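Long-range contacts in acyl-CoA thioesterase YbgC (Helicobacter pylori, PDB 2PZH), which hydrolyses the thioester bond of acyl-CoAs, preferring long-chain fatty acyl-CoAs and benzoyl-CoA over shorter-chain ones, and may take part in phospholipid metabolism: residues 81-87 against 105-111; 17-23 against 58-63; 43-47 against 113-117. All coordinates share one frame; numbering follows the deposited sequence.

Contact 1 (81-87 against 105-111)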
# COMPACT_ATOMS: atom_id res chain seq x y z
N PHE A 81 -6.32 20.32 20.07
CA PHE A 81 -5.73 19.04 19.69
C PHE A 81 -6.27 17.85 20.48
O PHE A 81 -6.92 18.00 21.52
CB PHE A 81 -4.19 19.10 19.73
CG PHE A 81 -3.59 19.10 21.12
CD1 PHE A 81 -3.51 17.93 21.85
CD2 PHE A 81 -3.09 20.27 21.68
CE1 PHE A 81 -2.96 17.91 23.12
CE2 PHE A 81 -2.53 20.26 22.95
CZ PHE A 81 -2.47 19.08 23.67
N VAL A 82 -6.01 16.65 19.97
CA VAL A 82 -6.35 15.45 20.70
C VAL A 82 -5.19 14.46 20.62
O VAL A 82 -4.53 14.35 19.58
CB VAL A 82 -7.64 14.80 20.14
CG1 VAL A 82 -7.50 14.52 18.62
CG2 VAL A 82 -8.02 13.55 20.94
N VAL A 83 -4.94 13.76 21.72
CA VAL A 83 -3.94 12.72 21.71
C VAL A 83 -4.63 11.39 21.97
O VAL A 83 -5.36 11.24 22.95
CB VAL A 83 -2.82 12.96 22.74
CG1 VAL A 83 -1.81 11.82 22.72
CG2 VAL A 83 -2.13 14.31 22.49
N LEU A 84 -4.39 10.43 21.09
CA LEU A 84 -4.99 9.11 21.20
C LEU A 84 -3.94 8.07 21.53
O LEU A 84 -2.81 8.12 21.02
CB LEU A 84 -5.66 8.70 19.90
CG LEU A 84 -6.98 9.37 19.52
CD1 LEU A 84 -6.72 10.71 18.94
CD2 LEU A 84 -7.74 8.51 18.50
N PHE A 85 -4.32 7.10 22.35
CA PHE A 85 -3.49 5.94 22.56
C PHE A 85 -4.14 4.76 21.85
O PHE A 85 -5.32 4.49 22.05
CB PHE A 85 -3.35 5.62 24.05
CG PHE A 85 -2.46 4.46 24.32
CD1 PHE A 85 -1.17 4.45 23.82
CD2 PHE A 85 -2.90 3.38 25.06
CE1 PHE A 85 -0.33 3.38 24.04
CE2 PHE A 85 -2.06 2.30 25.30
CZ PHE A 85 -0.77 2.31 24.79
N GLN A 86 -3.37 4.06 21.03
CA GLN A 86 -3.90 2.90 20.35
C GLN A 86 -2.98 1.71 20.50
O GLN A 86 -1.77 1.81 20.28
CB GLN A 86 -4.15 3.21 18.86
CG GLN A 86 -5.25 4.27 18.66
CD GLN A 86 -5.56 4.52 17.22
OE1 GLN A 86 -4.84 5.26 16.54
NE2 GLN A 86 -6.67 3.95 16.73
N GLU A 87 -3.58 0.58 20.87
CA GLU A 87 -2.85 -0.67 21.02
C GLU A 87 -3.46 -1.72 20.13
O GLU A 87 -4.69 -1.79 19.97
CB GLU A 87 -2.91 -1.18 22.46
CG GLU A 87 -2.03 -0.40 23.42
CD GLU A 87 -2.01 -1.03 24.82
OE1 GLU A 87 -1.03 -0.81 25.55
OE2 GLU A 87 -2.97 -1.73 25.18
N PHE A 105 1.61 -4.05 18.92
CA PHE A 105 1.95 -2.68 18.55
C PHE A 105 1.23 -1.74 19.49
O PHE A 105 0.10 -2.03 19.91
CB PHE A 105 1.46 -2.45 17.12
CG PHE A 105 1.68 -1.05 16.58
CD1 PHE A 105 2.89 -0.71 15.99
CD2 PHE A 105 0.67 -0.08 16.64
CE1 PHE A 105 3.11 0.58 15.48
CE2 PHE A 105 0.86 1.20 16.11
CZ PHE A 105 2.10 1.53 15.53
N ALA A 106 1.88 -0.64 19.85
CA ALA A 106 1.19 0.44 20.54
C ALA A 106 1.61 1.76 19.93
O ALA A 106 2.74 1.90 19.45
CB ALA A 106 1.49 0.42 22.03
N SER A 107 0.71 2.73 19.95
CA SER A 107 1.10 4.07 19.51
C SER A 107 0.44 5.15 20.35
O SER A 107 -0.60 4.93 20.97
CB SER A 107 0.79 4.30 18.04
OG SER A 107 -0.58 4.14 17.75
N GLU A 108 1.06 6.31 20.37
CA GLU A 108 0.45 7.50 20.90
C GLU A 108 0.56 8.48 19.78
O GLU A 108 1.66 8.73 19.28
CB GLU A 108 1.23 8.01 22.11
CG GLU A 108 0.65 9.28 22.68
CD GLU A 108 1.39 9.76 23.93
OE1 GLU A 108 1.68 8.93 24.82
OE2 GLU A 108 1.64 10.98 24.03
N ILE A 109 -0.57 9.05 19.38
CA ILE A 109 -0.61 9.92 18.21
C ILE A 109 -1.34 11.20 18.54
O ILE A 109 -2.43 11.16 19.12
CB ILE A 109 -1.32 9.21 17.04
CG1 ILE A 109 -0.64 7.86 16.78
CG2 ILE A 109 -1.29 10.11 15.79
CD1 ILE A 109 -1.45 6.90 15.93
N LYS A 110 -0.73 12.32 18.17
CA LYS A 110 -1.30 13.64 18.39
C LYS A 110 -1.81 14.22 17.08
O LYS A 110 -1.13 14.15 16.05
CB LYS A 110 -0.24 14.56 19.00
CG LYS A 110 -0.71 15.98 19.30
CD LYS A 110 0.39 16.73 20.06
CE LYS A 110 -0.05 18.12 20.49
NZ LYS A 110 0.23 19.12 19.44
N PHE A 111 -3.03 14.75 17.11
CA PHE A 111 -3.67 15.35 15.95
C PHE A 111 -4.01 16.79 16.27
O PHE A 111 -4.37 17.11 17.40
CB PHE A 111 -4.97 14.62 15.61
CG PHE A 111 -4.79 13.15 15.38
CD1 PHE A 111 -4.58 12.66 14.11
CD2 PHE A 111 -4.84 12.27 16.45
CE1 PHE A 111 -4.41 11.30 13.92
CE2 PHE A 111 -4.67 10.93 16.27
CZ PHE A 111 -4.46 10.44 15.00
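Phe81 holds CG between its backbone N and carbonyl carbon (chi1 74°), which turns the ring toward Lys110; the lysine chain runs extended and bends only at chi4 (-88°). CE of Lys110 therefore sits over the centre of the ring, 3.7 Å from the centroid of Phe81, and NZ of Lys110 stays above the same face at 4.4 Å from that centroid, a CH-pi contact joined to a cation-pi one. On the face of the sheet that carries Lys110 and Glu108, Val83 splits its branches: CG1 of Val83 meets Glu108 CG at 3.5 Å, while CG2 lies against CB and CG of Lys110. Farther on, the Phe85 ring reaches across to Ser107 O and the methyl of Ala106.

The other face is buried. Leu84 CD1 touches Phe111 CE2 at 3.4 Å, the two side chains meeting at about a right angle, and both also touch Arg31 of helix 22-36. Gln86 slants across Ile109, its OE1 near CD1, but its amide is held by Arg31, Thr72 and the carbonyl of Cys27.

Between the faces, Val82-Phe111, Leu84-Ile109 and Gln86-Ser107 are hydrogen-bonded pairs with two N-H...O bonds each, the shortest from Ser107 N to Gln86 O at 2.7 Å. This regular antiparallel pairing forms the hairpin of strands 81-92 and 102-114, part of the hot-dog sheet that wraps the long helix 22-36.

Contact 2 (17-23 against 58-63)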
# COMPACT_ATOMS: atom_id res chain seq x y z
N VAL A 17 5.91 -11.36 8.18
CA VAL A 17 5.16 -10.62 9.20
C VAL A 17 4.57 -9.37 8.58
O VAL A 17 4.88 -9.03 7.46
CB VAL A 17 6.04 -10.22 10.39
CG1 VAL A 17 6.56 -11.50 11.11
CG2 VAL A 17 7.19 -9.30 9.93
N VAL A 18 3.72 -8.69 9.33
CA VAL A 18 3.12 -7.46 8.85
C VAL A 18 4.21 -6.40 8.65
O VAL A 18 5.06 -6.17 9.53
CB VAL A 18 2.04 -6.97 9.83
CG1 VAL A 18 1.62 -5.52 9.53
CG2 VAL A 18 0.83 -7.92 9.83
N TYR A 19 4.19 -5.78 7.48
CA TYR A 19 5.12 -4.69 7.17
C TYR A 19 4.87 -3.53 8.15
O TYR A 19 3.73 -3.16 8.39
CB TYR A 19 4.95 -4.25 5.72
CG TYR A 19 5.84 -3.08 5.32
CD1 TYR A 19 7.19 -3.28 4.99
CD2 TYR A 19 5.33 -1.80 5.25
CE1 TYR A 19 7.99 -2.21 4.62
CE2 TYR A 19 6.12 -0.74 4.89
CZ TYR A 19 7.44 -0.94 4.58
OH TYR A 19 8.20 0.14 4.22
N HIS A 20 5.94 -2.97 8.72
CA HIS A 20 5.77 -2.12 9.89
C HIS A 20 4.77 -0.95 9.74
O HIS A 20 4.00 -0.68 10.66
CB HIS A 20 7.14 -1.60 10.37
CG HIS A 20 7.77 -0.62 9.43
ND1 HIS A 20 7.86 0.72 9.71
CD2 HIS A 20 8.31 -0.79 8.20
CE1 HIS A 20 8.45 1.34 8.70
NE2 HIS A 20 8.72 0.45 7.77
N ALA A 21 4.79 -0.24 8.61
CA ALA A 21 3.88 0.89 8.40
C ALA A 21 2.40 0.51 8.37
O ALA A 21 1.56 1.37 8.59
CB ALA A 21 4.22 1.67 7.07
N ASN A 22 2.10 -0.76 8.07
CA ASN A 22 0.71 -1.20 8.00
C ASN A 22 -0.02 -1.11 9.34
O ASN A 22 -1.23 -0.98 9.39
CB ASN A 22 0.59 -2.61 7.40
CG ASN A 22 1.07 -2.67 5.96
OD1 ASN A 22 1.47 -3.73 5.45
ND2 ASN A 22 1.05 -1.54 5.29
N TYR A 23 0.73 -1.15 10.44
CA TYR A 23 0.09 -1.02 11.75
C TYR A 23 -0.55 0.36 11.90
O TYR A 23 -1.62 0.50 12.50
CB TYR A 23 1.08 -1.27 12.87
CG TYR A 23 1.56 -2.69 12.97
CD1 TYR A 23 0.66 -3.74 13.17
CD2 TYR A 23 2.92 -2.99 12.87
CE1 TYR A 23 1.10 -5.03 13.28
CE2 TYR A 23 3.37 -4.28 12.98
CZ TYR A 23 2.45 -5.30 13.19
OH TYR A 23 2.89 -6.59 13.31
N PHE A 58 6.93 -1.51 18.87
CA PHE A 58 6.62 -2.78 18.21
C PHE A 58 6.88 -3.92 19.17
O PHE A 58 7.90 -3.93 19.86
CB PHE A 58 7.47 -2.91 16.95
CG PHE A 58 7.16 -1.86 15.93
CD1 PHE A 58 7.73 -0.60 16.04
CD2 PHE A 58 6.24 -2.10 14.91
CE1 PHE A 58 7.43 0.40 15.11
CE2 PHE A 58 5.95 -1.10 13.98
CZ PHE A 58 6.53 0.15 14.10
N PHE A 59 5.94 -4.85 19.24
CA PHE A 59 6.06 -5.99 20.14
C PHE A 59 6.06 -7.27 19.31
O PHE A 59 6.77 -7.34 18.30
CB PHE A 59 4.94 -5.93 21.19
CG PHE A 59 4.99 -4.69 22.02
CD1 PHE A 59 5.84 -4.63 23.12
CD2 PHE A 59 4.23 -3.58 21.70
CE1 PHE A 59 5.91 -3.48 23.90
CE2 PHE A 59 4.28 -2.41 22.49
CZ PHE A 59 5.14 -2.37 23.58
N THR A 60 5.26 -8.27 19.67
CA THR A 60 5.25 -9.48 18.87
C THR A 60 4.66 -9.24 17.48
O THR A 60 3.51 -8.83 17.36
CB THR A 60 4.48 -10.63 19.57
OG1 THR A 60 5.13 -10.95 20.80
CG2 THR A 60 4.47 -11.89 18.67
N PRO A 61 5.43 -9.51 16.43
CA PRO A 61 4.93 -9.29 15.07
C PRO A 61 3.73 -10.16 14.72
O PRO A 61 3.68 -11.33 15.09
CB PRO A 61 6.11 -9.68 14.17
CG PRO A 61 7.03 -10.48 15.03
CD PRO A 61 6.82 -10.01 16.44
N ALA A 62 2.80 -9.58 13.98
CA ALA A 62 1.63 -10.30 13.50
C ALA A 62 1.91 -10.95 12.15
O ALA A 62 2.83 -10.56 11.44
CB ALA A 62 0.43 -9.36 13.41
N SER A 63 1.09 -11.92 11.79
CA SER A 63 1.34 -12.67 10.59
C SER A 63 0.06 -13.07 9.87
O SER A 63 -1.04 -12.86 10.38
CB SER A 63 2.20 -13.90 10.90
OG SER A 63 1.54 -14.79 11.77
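Tyr23 and Phe58 form the apolar centre, their side chains crossing at a slant. Tyr23 CD2 lies at the edge of the Phe58 ring, near its plane, 3.7 Å from Phe58 CE2. Phe58 CE2 also meets His20 CB at 3.8 Å, while the imidazole leads away from the contact. With CG anti to its own carbonyl carbon (chi1 -63°), Phe58 swings its ring back toward the start of helix 22-36. Phe105 of strand 102-114 packs on both aromatic rings, edge-to-face with Phe58.

A second apolar patch lies beyond the phenol. Val18 divides its branches between two neighbours: CG1 covers one face of the Tyr23 ring toward its rim, and CG2 of Val18 meets Ala62 CB at 3.9 Å. Val17 CG1 rests on Pro61 CB at 3.6 Å, the two side chains set obliquely.

Two hydrogen bonds mark the polar edge. Ala62 N donates to Tyr23 OH over 3.1 Å, almost straight at 173° and near the plane of the phenol ring. The carbonyl of the same residue accepts from Val18 N, with Ala62 O 3.0 Å from that nitrogen and the donor tilted 33° from the carbonyl plane. Ala62 is thus held through both its N-H and its C=O.

Ile51 of the second subunit packs on His20 and Phe58, and Tyr119 of that subunit on Pro61, so the contact borders a subunit interface. Val17 also lies beside Asp13, the predicted catalytic aspartate, placing this packing of the helix start and its leading loop on segment 58-63 next to the probable active site of a hot-dog thioesterase.

Contact 3 (43-47 against 113-117)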
# COMPACT_ATOMS: atom_id res chain seq x y z
N GLU A 43 -13.97 14.72 8.87
CA GLU A 43 -13.60 16.01 8.29
C GLU A 43 -14.90 16.77 8.08
O GLU A 43 -15.98 16.16 8.07
CB GLU A 43 -12.89 15.81 6.95
CG GLU A 43 -13.59 14.82 6.02
CD GLU A 43 -12.92 14.70 4.65
OE1 GLU A 43 -13.15 15.59 3.79
OE2 GLU A 43 -12.21 13.70 4.42
N ASN A 44 -14.82 18.09 7.93
CA ASN A 44 -16.03 18.89 7.74
C ASN A 44 -15.85 20.03 6.72
O ASN A 44 -14.80 20.12 6.07
CB ASN A 44 -16.59 19.40 9.08
CG ASN A 44 -15.90 20.67 9.57
OD1 ASN A 44 -14.75 20.93 9.25
ND2 ASN A 44 -16.62 21.46 10.36
N GLU A 45 -16.86 20.88 6.60
CA GLU A 45 -16.93 21.88 5.52
C GLU A 45 -15.74 22.85 5.44
O GLU A 45 -15.44 23.37 4.36
CB GLU A 45 -18.26 22.65 5.57
CG GLU A 45 -18.19 24.06 6.17
CD GLU A 45 -18.19 24.08 7.70
OE1 GLU A 45 -18.21 23.00 8.32
OE2 GLU A 45 -18.18 25.19 8.28
N GLU A 46 -15.07 23.12 6.56
CA GLU A 46 -13.85 23.94 6.51
C GLU A 46 -12.72 23.49 7.45
O GLU A 46 -11.95 24.32 7.94
CB GLU A 46 -14.17 25.42 6.72
CG GLU A 46 -14.72 26.14 5.49
CD GLU A 46 -14.94 27.61 5.74
OE1 GLU A 46 -15.26 27.97 6.90
OE2 GLU A 46 -14.80 28.41 4.79
N GLY A 47 -12.61 22.19 7.69
CA GLY A 47 -11.52 21.70 8.52
C GLY A 47 -11.24 20.23 8.37
O GLY A 47 -12.10 19.46 7.93
N PHE A 113 -6.39 20.17 14.47
CA PHE A 113 -7.43 20.41 13.47
C PHE A 113 -7.07 21.71 12.75
O PHE A 113 -6.63 22.67 13.38
CB PHE A 113 -8.81 20.50 14.12
CG PHE A 113 -9.95 20.25 13.17
CD1 PHE A 113 -10.29 18.95 12.80
CD2 PHE A 113 -10.69 21.30 12.66
CE1 PHE A 113 -11.34 18.70 11.92
CE2 PHE A 113 -11.75 21.07 11.78
CZ PHE A 113 -12.08 19.76 11.41
N VAL A 114 -7.20 21.72 11.43
CA VAL A 114 -6.71 22.85 10.64
C VAL A 114 -7.68 23.19 9.51
O VAL A 114 -8.45 22.34 9.07
CB VAL A 114 -5.31 22.55 10.04
CG1 VAL A 114 -4.26 22.45 11.16
CG2 VAL A 114 -5.34 21.28 9.22
N ASN A 115 -7.64 24.45 9.07
CA ASN A 115 -8.32 24.82 7.83
C ASN A 115 -7.59 24.18 6.65
O ASN A 115 -6.37 24.05 6.67
CB ASN A 115 -8.35 26.34 7.66
CG ASN A 115 -8.96 26.78 6.34
OD1 ASN A 115 -8.32 26.71 5.29
ND2 ASN A 115 -10.22 27.23 6.39
N ARG A 116 -8.34 23.79 5.62
CA ARG A 116 -7.73 23.10 4.47
C ARG A 116 -6.73 23.97 3.70
O ARG A 116 -5.58 23.58 3.50
CB ARG A 116 -8.80 22.57 3.52
CG ARG A 116 -9.50 21.31 3.99
CD ARG A 116 -10.39 20.76 2.90
NE ARG A 116 -11.21 19.64 3.37
CZ ARG A 116 -12.34 19.79 4.06
NH1 ARG A 116 -13.02 18.72 4.45
NH2 ARG A 116 -12.79 21.00 4.36
N SER A 117 -7.17 25.14 3.25
CA SER A 117 -6.30 26.06 2.52
C SER A 117 -5.13 26.50 3.39
O SER A 117 -3.98 26.10 3.17
CB SER A 117 -7.08 27.28 2.04
OG SER A 117 -7.93 26.95 0.95
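Charged and polar bonds converge on Arg116, whose guanidinium grips Asn44 O end-on: NH1 and NH2 of Arg116 each donate to that oxygen over 2.8 Å. The carbonyl oxygen lies close to the guanidinium plane, with NH2 nearly in line with its C=O bond and NH1 tilted from the carbonyl plane. NH1 of Arg116 also forms a salt bridge with Glu43, reaching OE1 of Glu43 at 3.2 Å from above the carboxylate plane; the carboxylate and guanidinium are turned 47° apart. The arginine chain runs extended from CG to NE, which carries its head across the 43-47 turn. Both charged groups have further partners in the tetramer: NE of Arg116 forms a salt bridge with Glu15 of the second subunit, and Glu43 OE2 is hydrogen-bonded to Tyr9 OH of the fourth subunit.

The turn itself joins the short, weakly bonded strand 43-44 to strand 47-58, with Asn44 N bonded to Gly47 O at 3.0 Å. Strand 102-114 runs antiparallel beside strand 47-58, so the contact lies at an end of the hot-dog sheet, where Val114 and Val48 carry the backbone pairing onward.

Of the weaker polar contacts, Gly47 CA approaches Val114 O at 3.2 Å as a CA-H...O interaction. Asn115 ND2 lies near Glu46 O, while Asn115 OD1 accepts from the N-H of Thr118.

Aromatic packing comes from Phe113. With CG anti to its backbone N (chi1 -159°), it extends its ring toward the backbone of Gly47. Asn44 OD1 meets the ring at its edge, in plane and 3.6 Å from Phe113 CZ, the amide inclined 64° to the ring. Phe49 meets the Phe113 ring edge-to-face, and Ile124 and Pro125 also pack against it.

From the N terminus, segment 17-23 leads into helix 22-36, and the chain then passes through the 43-47 turn, where the loop of contact 3 opens, and along strand 47-58. Contact 2 closes the first loop at 58-63, joining the approach to the helix with the end of that strand. Strands 81-92 and 102-114 follow, and contact 1 pairs them, nested inside the larger loop that contact 3 closes at 113-117. Contacts 2 and 3 cross in sequence, with centres about 32 Å apart on opposite sides of the chain's centre; both touch the second subunit. Contact 1 lies between them: it follows contact 2 in series and touches it through Phe105, and segment 105-111 runs on toward contact 3.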